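Local coordinates for stage II sporulation protein E (SpoIIE) (Moorella thermoacetica, PDB 3ZT9) that binds manganese and, as a SpoIIE-family, PP2C-like protein, probably dephosphorylates a protein partner in stressosome signalling, at residues A22-R27 against S56-M61. Sequence-based numbering, arbitrary orientation.
Sequences ACLVKR and SMESSM
Leu24 and Lys26, on strand 21-28 at one edge of a five-stranded antiparallel sheet, meet Met57 and Glu58 of helix 43-60 and Met61, which lies in loop, in the helix-on-sheet packing of the PP2C-type alpha/beta sandwich. The axes of strand 22-27 and helix 56-60 run nearly parallel, 17° apart, and approach to 10.0 Å, which leaves side chains alone to bridge the layers; no hydrogen bond spans the two segments.

Apolar contact centres on Leu24 and Met61, which reach toward each other tip to tip. Leu24 CD2 lies 3.2 Å from Met61 CE, a close approach for two methyl carbons and a sign of tight packing. Met61 brings its methyl there on an extended chain, with CG anti to its carbonyl carbon (chi1 -78°). Leu24 CD2 also lies 4.4 Å from Met57 CB; the Met57 side chain also packs on Ile68 and Cys72 of helix 65-76. Ile54 and Ala35 add further apolar contacts to Leu24.

Beside this apolar pair, the evidence for polar pairing is slight. Glu58 crosses Leu24 and Lys26 at about a right angle, its OE1 standing 3.9 Å from Leu24 CD1. Although Lys26 and Glu58 are opposite in charge, NZ and OE2 remain 5.2 Å apart, consistent with a modest electrostatic attraction at most. Lys26 NZ makes a weak hydrogen bond to Arg27 O within its own strand. Its aliphatic part serves the contact: Met61 SD rests against the base of the chain, 3.7 Å from Lys26 CG and 3.9 Å from Lys26 CB.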
# COMPACT_ATOMS: atom_id res chain seq x y z
N ALA A 22 -6.07 2.38 -5.45
CA ALA A 22 -5.24 3.57 -5.62
C ALA A 22 -3.89 3.42 -4.92
O ALA A 22 -3.80 2.75 -3.90
CB ALA A 22 -5.97 4.80 -5.07
N CYS A 23 -2.87 4.09 -5.46
CA CYS A 23 -1.51 4.11 -4.91
C CYS A 23 -1.05 5.54 -4.60
O CYS A 23 -1.41 6.49 -5.29
CB CYS A 23 -0.52 3.48 -5.93
SG CYS A 23 -0.84 1.73 -6.17
N LEU A 24 -0.22 5.68 -3.56
CA LEU A 24 0.43 6.95 -3.22
C LEU A 24 1.89 6.68 -2.91
O LEU A 24 2.21 5.73 -2.20
CB LEU A 24 -0.20 7.55 -1.96
CG LEU A 24 0.48 8.82 -1.42
CD1 LEU A 24 0.24 9.99 -2.34
CD2 LEU A 24 -0.05 9.13 -0.04
N VAL A 25 2.77 7.46 -3.50
CA VAL A 25 4.17 7.53 -3.10
C VAL A 25 4.45 9.00 -2.88
O VAL A 25 4.31 9.80 -3.80
CB VAL A 25 5.14 6.97 -4.18
CG1 VAL A 25 6.57 7.18 -3.75
CG2 VAL A 25 4.81 5.47 -4.39
N LYS A 26 4.88 9.36 -1.69
CA LYS A 26 5.13 10.76 -1.40
C LYS A 26 6.39 10.91 -0.58
O LYS A 26 6.58 10.21 0.40
CB LYS A 26 3.90 11.36 -0.69
CG LYS A 26 3.96 12.90 -0.48
CD LYS A 26 4.39 13.64 -1.76
CE LYS A 26 4.35 15.19 -1.66
NZ LYS A 26 5.32 15.87 -0.73
N ARG A 27 7.28 11.80 -1.03
CA ARG A 27 8.60 11.94 -0.45
C ARG A 27 8.61 13.28 0.24
O ARG A 27 8.23 14.31 -0.33
CB ARG A 27 9.69 11.89 -1.52
CG ARG A 27 9.47 10.81 -2.59
CD ARG A 27 10.66 10.67 -3.53
NE ARG A 27 10.44 9.66 -4.56
CZ ARG A 27 11.12 8.51 -4.65
NH1 ARG A 27 12.05 8.21 -3.76
NH2 ARG A 27 10.85 7.67 -5.64
N SER A 56 -6.72 11.82 1.47
CA SER A 56 -6.78 12.05 2.91
C SER A 56 -5.44 11.77 3.60
O SER A 56 -4.98 12.53 4.45
CB SER A 56 -7.86 11.19 3.54
OG SER A 56 -7.90 11.53 4.92
N MET A 57 -4.82 10.65 3.25
CA MET A 57 -3.49 10.32 3.79
C MET A 57 -2.48 11.39 3.46
O MET A 57 -1.73 11.85 4.34
CB MET A 57 -3.02 8.99 3.22
CG MET A 57 -3.77 7.85 3.80
SD MET A 57 -3.07 6.31 3.18
CE MET A 57 -3.91 5.17 4.23
N GLU A 58 -2.45 11.80 2.20
CA GLU A 58 -1.47 12.78 1.79
C GLU A 58 -1.67 14.04 2.60
O GLU A 58 -0.71 14.69 3.05
CB GLU A 58 -1.59 13.10 0.31
CG GLU A 58 -0.74 14.30 -0.06
CD GLU A 58 -0.50 14.44 -1.56
OE1 GLU A 58 -1.08 13.66 -2.33
OE2 GLU A 58 0.28 15.34 -1.93
N SER A 59 -2.91 14.40 2.83
CA SER A 59 -3.17 15.65 3.55
C SER A 59 -2.76 15.52 5.04
O SER A 59 -2.55 16.52 5.71
CB SER A 59 -4.65 16.03 3.42
OG SER A 59 -5.44 15.23 4.26
N SER A 60 -2.65 14.30 5.54
CA SER A 60 -2.42 14.02 6.96
C SER A 60 -1.00 13.55 7.25
O SER A 60 -0.68 13.15 8.36
CB SER A 60 -3.36 12.91 7.43
OG SER A 60 -4.70 13.29 7.23
N MET A 61 -0.13 13.57 6.26
CA MET A 61 1.23 13.14 6.51
C MET A 61 1.93 13.83 7.64
O MET A 61 1.79 15.02 7.86
CB MET A 61 2.05 13.32 5.26
CG MET A 61 1.70 12.21 4.41
SD MET A 61 2.41 12.10 2.82
CE MET A 61 1.52 10.67 2.35